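Local coordinates for beta-glucoside kinase (PDB 4HTL), which catalyses the ATP-dependent phosphorylation of cellobiose to cellobiose 6'-phosphate and may also regulate transcription of the cellobiose uptake operon, at residues G98-D106 with V286-N294; L129-G137 with L174-V182. All coordinates share one frame; numbering follows the deposited sequence. Where two conformers were deposited one is given.

Interaction 1: G98-D106 with V286-N294; sequences GLPVAIEND and VYHFLQEEN
The carboxylate of Glu104, whose CB packs over the ring of His288, is gripped at OE2 by its neighbour's amide (Asn105 N to Glu104 OE2, 2.8 Å) and by the side chain of Asn108, while OE1 forms a salt bridge with Arg147. With both oxygens engaged, the aliphatic base of Glu104 is held over the imidazole: its CB lies 4.0 Å from the His288 ring centroid, 26° off the normal, a CH-pi contact. His288 reaches the strand because its CG stands opposite the backbone N (chi1 174°), which brings NE2 within 3.0 Å of Ile103 O. Closer to the middle of the contact, Ala102 CB nestles against the helix backbone, 3.6 Å from Phe289 CA, and also touches the His288 ring. Phe289 turns its rim to the chain, CE1 lying 3.6 Å from Pro100 O, and its CZ meets Pro100 CG at 4.1 Å. The axes of strand 101-105 and helix 286-293 approach to 7.6 Å at 128°. Val101 and Ile103 point the other way, onto helix 89-97, so two helices sandwich the edge strand of a 3-2-1-4-5 mixed sheet, the layered alpha/beta domain characteristic of actin-like ATPases.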
loop_
_atom_site.group_PDB
_atom_site.type_symbol
_atom_site.label_atom_id
_atom_site.label_comp_id
_atom_site.label_asym_id
_atom_site.label_seq_id
_atom_site.Cartn_x
_atom_site.Cartn_y
_atom_site.Cartn_z
ATOM N N GLY A 98 25.942 -0.312 28.254
ATOM C CA GLY A 98 25.859 -1.706 28.703
ATOM C C GLY A 98 24.444 -2.207 28.951
ATOM O O GLY A 98 24.252 -3.339 29.435
ATOM N N LEU A 99 23.457 -1.367 28.603
ATOM C CA LEU A 99 22.041 -1.691 28.738
ATOM C C LEU A 99 21.494 -2.209 27.437
ATOM O O LEU A 99 21.981 -1.815 26.369
ATOM C CB LEU A 99 21.233 -0.449 29.115
ATOM C CG LEU A 99 21.519 0.114 30.502
ATOM C CD1 LEU A 99 20.754 1.418 30.676
ATOM C CD2 LEU A 99 21.159 -0.893 31.599
ATOM N N PRO A 100 20.451 -3.066 27.506
ATOM C CA PRO A 100 19.765 -3.461 26.266
ATOM C C PRO A 100 19.100 -2.252 25.605
ATOM O O PRO A 100 18.591 -1.359 26.305
ATOM C CB PRO A 100 18.719 -4.468 26.737
ATOM C CG PRO A 100 18.504 -4.157 28.183
ATOM C CD PRO A 100 19.820 -3.654 28.701
ATOM N N VAL A 101 19.141 -2.227 24.271
ATOM C CA VAL A 101 18.653 -1.108 23.464
ATOM C C VAL A 101 17.760 -1.638 22.335
ATOM O O VAL A 101 18.010 -2.712 21.768
ATOM C CB VAL A 101 19.831 -0.289 22.867
ATOM C CG1 VAL A 101 19.313 0.885 22.026
ATOM C CG2 VAL A 101 20.756 0.199 23.990
ATOM N N ALA A 102 16.696 -0.901 22.046
ATOM C CA ALA A 102 15.883 -1.148 20.875
ATOM C C ALA A 102 15.633 0.174 20.147
ATOM O O ALA A 102 15.601 1.266 20.741
ATOM C CB ALA A 102 14.580 -1.842 21.230
ATOM N N ILE A 103 15.477 0.051 18.841
ATOM C CA ILE A 103 15.218 1.196 17.995
ATOM C C ILE A 103 14.206 0.836 16.893
ATOM O O ILE A 103 14.225 -0.284 16.341
ATOM C CB ILE A 103 16.517 1.712 17.404
ATOM C CG1 ILE A 103 16.266 2.978 16.594
ATOM C CG2 ILE A 103 17.165 0.640 16.556
ATOM C CD1 ILE A 103 17.515 3.782 16.397
ATOM N N GLU A 104 13.315 1.792 16.584
ATOM C CA GLU A 104 12.291 1.623 15.553
ATOM C C GLU A 104 12.053 3.019 14.962
ATOM O O GLU A 104 12.374 4.031 15.582
ATOM C CB GLU A 104 11.008 1.017 16.153
ATOM C CG GLU A 104 9.790 0.833 15.210
ATOM C CD GLU A 104 10.049 0.023 13.974
ATOM O OE1 GLU A 104 9.826 -1.185 14.009
ATOM O OE2 GLU A 104 10.460 0.616 12.943
ATOM N N ASN A 105 11.525 3.081 13.753
ATOM C CA ASN A 105 11.187 4.324 13.074
ATOM C C ASN A 105 10.068 5.093 13.780
ATOM O O ASN A 105 9.189 4.471 14.390
ATOM C CB ASN A 105 10.820 3.962 11.630
ATOM C CG ASN A 105 9.980 5.008 10.942
ATOM O OD1 ASN A 105 8.749 4.967 11.018
ATOM N ND2 ASN A 105 10.641 5.911 10.200
ATOM N N ASP A 106 10.073 6.421 13.661
ATOM C CA ASP A 106 9.151 7.278 14.404
ATOM C C ASP A 106 7.668 7.068 14.083
ATOM O O ASP A 106 6.833 7.029 14.991
ATOM C CB ASP A 106 9.558 8.748 14.338
ATOM C CG ASP A 106 9.569 9.318 12.952
ATOM O OD1 ASP A 106 9.584 8.581 11.965
ATOM O OD2 ASP A 106 9.561 10.550 12.858
ATOM N N VAL A 286 8.827 2.049 23.424
ATOM C CA VAL A 286 8.751 1.101 24.520
ATOM C C VAL A 286 8.104 -0.217 24.132
ATOM O O VAL A 286 8.633 -1.291 24.447
ATOM C CB VAL A 286 8.165 1.734 25.805
ATOM C CG1 VAL A 286 7.872 0.669 26.903
ATOM C CG2 VAL A 286 9.140 2.812 26.289
ATOM N N TYR A 287 6.969 -0.153 23.463
ATOM C CA TYR A 287 6.353 -1.358 22.959
ATOM C C TYR A 287 7.308 -2.200 22.130
ATOM O O TYR A 287 7.422 -3.422 22.357
ATOM C CB TYR A 287 5.096 -1.029 22.183
ATOM C CG TYR A 287 4.300 -2.208 21.725
ATOM C CD1 TYR A 287 3.307 -2.758 22.532
ATOM C CD2 TYR A 287 4.464 -2.712 20.457
ATOM C CE1 TYR A 287 2.535 -3.807 22.100
ATOM C CE2 TYR A 287 3.681 -3.763 20.013
ATOM C CZ TYR A 287 2.724 -4.304 20.855
ATOM O OH TYR A 287 1.919 -5.340 20.441
ATOM N N HIS A 288 7.996 -1.573 21.181
ATOM C CA HIS A 288 8.995 -2.298 20.388
ATOM C C HIS A 288 10.061 -2.923 21.252
ATOM O O HIS A 288 10.386 -4.089 21.080
ATOM C CB HIS A 288 9.603 -1.365 19.333
ATOM C CG HIS A 288 10.728 -1.968 18.572
ATOM N ND1 HIS A 288 10.578 -3.061 17.809
ATOM C CD2 HIS A 288 12.079 -1.628 18.513
ATOM C CE1 HIS A 288 11.768 -3.393 17.265
ATOM N NE2 HIS A 288 12.689 -2.526 17.708
ATOM N N PHE A 289 10.599 -2.165 22.211
ATOM C CA PHE A 289 11.615 -2.674 23.138
ATOM C C PHE A 289 11.102 -3.899 23.880
ATOM O O PHE A 289 11.804 -4.906 23.981
ATOM C CB PHE A 289 11.994 -1.582 24.163
ATOM C CG PHE A 289 12.943 -2.057 25.231
ATOM C CD1 PHE A 289 14.296 -1.856 25.117
ATOM C CD2 PHE A 289 12.460 -2.695 26.361
ATOM C CE1 PHE A 289 15.157 -2.297 26.103
ATOM C CE2 PHE A 289 13.304 -3.143 27.343
ATOM C CZ PHE A 289 14.662 -2.948 27.210
ATOM N N LEU A 290 9.857 -3.816 24.374
ATOM C CA LEU A 290 9.248 -4.930 25.132
ATOM C C LEU A 290 9.069 -6.207 24.274
ATOM O O LEU A 290 9.254 -7.326 24.761
ATOM C CB LEU A 290 7.917 -4.503 25.755
ATOM C CG LEU A 290 7.996 -3.497 26.916
ATOM C CD1 LEU A 290 6.610 -3.001 27.295
ATOM C CD2 LEU A 290 8.717 -4.048 28.155
ATOM N N GLN A 291 8.742 -6.021 22.996
ATOM C CA GLN A 291 8.632 -7.120 22.027
ATOM C C GLN A 291 9.994 -7.758 21.779
ATOM O O GLN A 291 10.128 -8.983 21.697
ATOM C CB GLN A 291 8.076 -6.611 20.691
ATOM C CG GLN A 291 6.561 -6.413 20.673
ATOM C CD GLN A 291 6.035 -6.323 19.269
ATOM O OE1 GLN A 291 6.593 -5.605 18.428
ATOM N NE2 GLN A 291 4.980 -7.059 18.989
ATOM N N GLU A 292 11.014 -6.904 21.653
ATOM C CA GLU A 292 12.380 -7.362 21.432
ATOM C C GLU A 292 12.940 -8.144 22.627
ATOM O O GLU A 292 13.659 -9.148 22.424
ATOM C CB GLU A 292 13.312 -6.197 21.074
ATOM C CG GLU A 292 13.137 -5.674 19.644
ATOM C CD GLU A 292 13.558 -6.689 18.600
ATOM O OE1 GLU A 292 14.786 -6.910 18.426
ATOM O OE2 GLU A 292 12.655 -7.273 17.956
ATOM N N GLU A 293 12.641 -7.685 23.849
ATOM C CA GLU A 293 13.136 -8.398 25.016
ATOM C C GLU A 293 12.607 -9.834 25.063
ATOM O O GLU A 293 13.306 -10.708 25.557
ATOM C CB GLU A 293 12.893 -7.626 26.314
ATOM C CG GLU A 293 13.818 -6.421 26.470
ATOM C CD GLU A 293 15.299 -6.778 26.536
ATOM O OE1 GLU A 293 15.710 -7.464 27.500
ATOM O OE2 GLU A 293 16.056 -6.359 25.631
ATOM N N ASN A 294 11.417 -10.075 24.516
ATOM C CA ASN A 294 10.963 -11.433 24.195
ATOM C C ASN A 294 11.359 -11.776 22.762
ATOM O O ASN A 294 12.113 -12.718 22.536
ATOM C CB ASN A 294 9.450 -11.541 24.331
ATOM C CG ASN A 294 8.975 -11.244 25.730
ATOM O OD1 ASN A 294 9.488 -11.804 26.700
ATOM N ND2 ASN A 294 7.991 -10.357 25.847
HETATM O O HOH W 1 16.627 -4.884 19.416
HETATM O O HOH W 2 16.344 -5.018 22.425
#

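Interaction 2: L129-G137 with L174-V182; sequences LTIGTGIGG and LNETTTMLV
Two direct hydrogen bonds tie the hairpin tip between strands 126-131 and 135-141 to the 174-182 segment. Ile135 N donates to Asn175 OD1 (3.2 Å), lying almost in line with the side-chain C=O, at 173°. Selenomethionine Met180 gives its backbone N to Gly132 O at 2.8 Å, with a bent N-H...O angle of 135°. The same carbonyl is approached by carbon, Thr179 CB standing 3.3 Å from Gly132 O.

A bridging water adds a further polar link. It donates to Thr133 O and to Asn175 O, and accepts from Thr179 OG1, the last at 2.8 Å. Thr179 is the N-cap residue of helix 180-191, and its OG1 also accepts from Val182 N at 3.0 Å, so one oxygen serves both the helix start and the contact.

Packing centres on Ile135. Its CG1 lies opposite the carbonyl carbon (chi1 -56°), and from there it meets Thr179 CG2 at 4.0 Å and Leu174 CB at 4.2 Å. Ile135 CD1 and Ile131 CG2 both lie against the carbonyl oxygen of Thr178.

Thr133 lies near Gly13, a probable ATP-binding residue, which is consistent with a glycine-rich phosphate loop of the actin-like ATPase fold. Most of the polar partners here are backbone groups, so the path of the Gly132-Thr133-Gly134 turn is fixed largely through its main chain.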
loop_
_atom_site.group_PDB
_atom_site.type_symbol
_atom_site.label_atom_id
_atom_site.label_comp_id
_atom_site.label_asym_id
_atom_site.label_seq_id
_atom_site.Cartn_x
_atom_site.Cartn_y
_atom_site.Cartn_z
ATOM N N LEU A 129 -1.965 7.827 9.433
ATOM C CA LEU A 129 -1.606 8.903 8.497
ATOM C C LEU A 129 -1.392 10.164 9.361
ATOM O O LEU A 129 -2.267 10.563 10.121
ATOM C CB LEU A 129 -2.723 9.091 7.505
ATOM C CG LEU A 129 -2.663 10.341 6.598
ATOM C CD1 LEU A 129 -1.433 10.321 5.681
ATOM C CD2 LEU A 129 -3.975 10.505 5.829
ATOM N N THR A 130 -0.211 10.764 9.243
ATOM C CA THR A 130 0.166 11.966 10.025
ATOM C C THR A 130 0.350 13.113 9.064
ATOM O O THR A 130 1.145 13.002 8.156
ATOM C CB THR A 130 1.424 11.680 10.836
ATOM O OG1 THR A 130 1.185 10.498 11.667
ATOM C CG2 THR A 130 1.723 12.853 11.792
ATOM N N ILE A 131 -0.357 14.223 9.282
ATOM C CA ILE A 131 -0.336 15.385 8.392
ATOM C C ILE A 131 0.037 16.642 9.212
ATOM O O ILE A 131 -0.703 17.083 10.073
ATOM C CB ILE A 131 -1.690 15.620 7.741
ATOM C CG1 ILE A 131 -2.194 14.383 7.023
ATOM C CG2 ILE A 131 -1.661 16.821 6.777
ATOM C CD1 ILE A 131 -3.664 14.458 6.609
ATOM N N GLY A 132 1.221 17.169 8.964
ATOM C CA GLY A 132 1.637 18.456 9.580
ATOM C C GLY A 132 2.505 19.254 8.616
ATOM O O GLY A 132 2.014 19.719 7.603
ATOM N N THR A 133 3.779 19.420 8.944
ATOM C CA THR A 133 4.727 20.011 8.035
ATOM C C THR A 133 5.026 19.083 6.861
ATOM O O THR A 133 5.242 19.555 5.730
ATOM C CB THR A 133 6.012 20.460 8.767
ATOM O OG1 THR A 133 6.670 19.321 9.324
ATOM C CG2 THR A 133 5.658 21.445 9.864
ATOM N N GLY A 134 5.065 17.780 7.128
ATOM C CA GLY A 134 5.116 16.764 6.090
ATOM C C GLY A 134 4.047 15.708 6.359
ATOM O O GLY A 134 3.121 15.908 7.140
ATOM N N ILE A 135 4.155 14.593 5.660
ATOM C CA ILE A 135 3.242 13.491 5.800
ATOM C C ILE A 135 4.014 12.276 6.279
ATOM O O ILE A 135 5.098 11.971 5.767
ATOM C CB ILE A 135 2.612 13.131 4.470
ATOM C CG1 ILE A 135 1.915 14.355 3.846
ATOM C CG2 ILE A 135 1.686 11.940 4.561
ATOM C CD1 ILE A 135 0.636 14.729 4.463
ATOM N N GLY A 136 3.446 11.610 7.265
ATOM C CA GLY A 136 3.949 10.330 7.771
ATOM C C GLY A 136 2.926 9.239 7.597
ATOM O O GLY A 136 1.748 9.499 7.541
ATOM N N GLY A 137 3.424 8.006 7.560
ATOM C CA GLY A 137 2.633 6.831 7.427
ATOM C C GLY A 137 3.172 5.700 8.248
ATOM O O GLY A 137 4.389 5.523 8.369
ATOM N N LEU A 174 2.124 14.327 -2.133
ATOM C CA LEU A 174 1.425 14.884 -0.939
ATOM C C LEU A 174 2.376 15.687 -0.065
ATOM O O LEU A 174 1.993 16.760 0.425
ATOM C CB LEU A 174 0.763 13.790 -0.118
ATOM C CG LEU A 174 -0.442 13.067 -0.764
ATOM C CD1 LEU A 174 -0.818 11.800 0.022
ATOM C CD2 LEU A 174 -1.658 14.019 -0.946
ATOM N N ASN A 175 3.616 15.199 0.103
ATOM C CA ASN A 175 4.625 15.923 0.910
ATOM C C ASN A 175 4.783 17.374 0.512
ATOM O O ASN A 175 5.149 18.208 1.360
ATOM C CB ASN A 175 5.984 15.250 0.806
ATOM C CG ASN A 175 6.149 14.081 1.773
ATOM O OD1 ASN A 175 5.632 14.126 2.880
ATOM N ND2 ASN A 175 6.942 13.067 1.391
ATOM N N GLU A 176 4.686 17.624 -0.787
ATOM C CA GLU A 176 4.850 18.949 -1.334
ATOM C C GLU A 176 3.610 19.663 -1.832
ATOM O O GLU A 176 3.710 20.821 -2.276
ATOM C CB GLU A 176 5.969 18.942 -2.402
ATOM C CG GLU A 176 7.248 18.330 -1.854
ATOM C CD GLU A 176 8.479 18.469 -2.747
ATOM O OE1 GLU A 176 8.626 19.528 -3.384
ATOM O OE2 GLU A 176 9.314 17.508 -2.759
ATOM N N THR A 177 2.443 19.013 -1.784
ATOM C CA THR A 177 1.182 19.644 -2.219
ATOM C C THR A 177 0.123 19.756 -1.146
ATOM O O THR A 177 -0.813 20.539 -1.300
ATOM C CB THR A 177 0.522 18.807 -3.363
ATOM O OG1 THR A 177 0.130 17.517 -2.892
ATOM C CG2 THR A 177 1.520 18.642 -4.531
ATOM N N THR A 178 0.213 18.910 -0.115
ATOM C CA THR A 178 -0.892 18.678 0.794
ATOM C C THR A 178 -0.454 18.576 2.268
ATOM O O THR A 178 -0.468 17.494 2.869
ATOM C CB THR A 178 -1.694 17.456 0.339
ATOM O OG1 THR A 178 -1.932 17.533 -1.081
ATOM C CG2 THR A 178 -2.989 17.266 1.097
ATOM N N THR A 179 -0.017 19.707 2.833
ATOM C CA THR A 179 0.472 19.757 4.216
ATOM C C THR A 179 0.096 21.094 4.801
ATOM O O THR A 179 -0.234 22.058 4.064
ATOM C CB THR A 179 2.016 19.589 4.338
ATOM O OG1 THR A 179 2.679 20.750 3.844
ATOM C CG2 THR A 179 2.528 18.330 3.540
HETATM N N MSE A 180 0.177 21.183 6.124
HETATM C CA MSE A 180 -0.062 22.462 6.808
HETATM C C MSE A 180 0.962 23.548 6.376
HETATM O O MSE A 180 0.614 24.735 6.253
HETATM C CB MSE A 180 -0.027 22.256 8.299
HETATM C CG MSE A 180 -1.133 21.263 8.810
HETATM SE SE MSE A 180 -2.997 21.833 8.617
HETATM C CE MSE A 180 -2.983 23.027 10.134
ATOM N N LEU A 181 2.212 23.134 6.147
ATOM C CA LEU A 181 3.246 24.018 5.615
ATOM C C LEU A 181 2.903 24.542 4.222
ATOM O O LEU A 181 3.026 25.743 3.967
ATOM C CB LEU A 181 4.613 23.351 5.598
ATOM C CG LEU A 181 5.795 24.171 5.028
ATOM C CD1 LEU A 181 5.973 25.557 5.697
ATOM C CD2 LEU A 181 7.074 23.314 5.102
ATOM N N VAL A 182 2.436 23.662 3.332
ATOM C CA VAL A 182 2.073 24.070 1.993
ATOM C C VAL A 182 0.928 25.097 2.082
ATOM O O VAL A 182 0.923 26.083 1.336
ATOM C CB VAL A 182 1.693 22.849 1.106
ATOM C CG1 VAL A 182 0.970 23.318 -0.157
ATOM C CG2 VAL A 182 2.935 22.039 0.815
HETATM O O HOH W 3 5.259 20.419 2.942
HETATM O O HOH W 4 7.352 13.066 5.324
#

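In the fold
The two contacts lie on opposite sides of the chain's centre, about 28 Å apart between centres, and share no helix or strand. Interaction 1 is the more buried: it lays the C-terminal helix 280-293 on the edge strand of the first five-stranded sheet, largely through side-chain packing. Interaction 2 is partly buried and works at a hairpin end of the second five-stranded sheet, where hydrogen bonds to main-chain groups and a bridging water join the packing of Ile135. Both sheets have the strand order 3-2-1-4-5, the duplicated plan of actin-like ATPases. Along the chain, interaction 2 is nested within the loop that interaction 1 closes, so the polypeptide completes the second sheet before its last helix returns to the first.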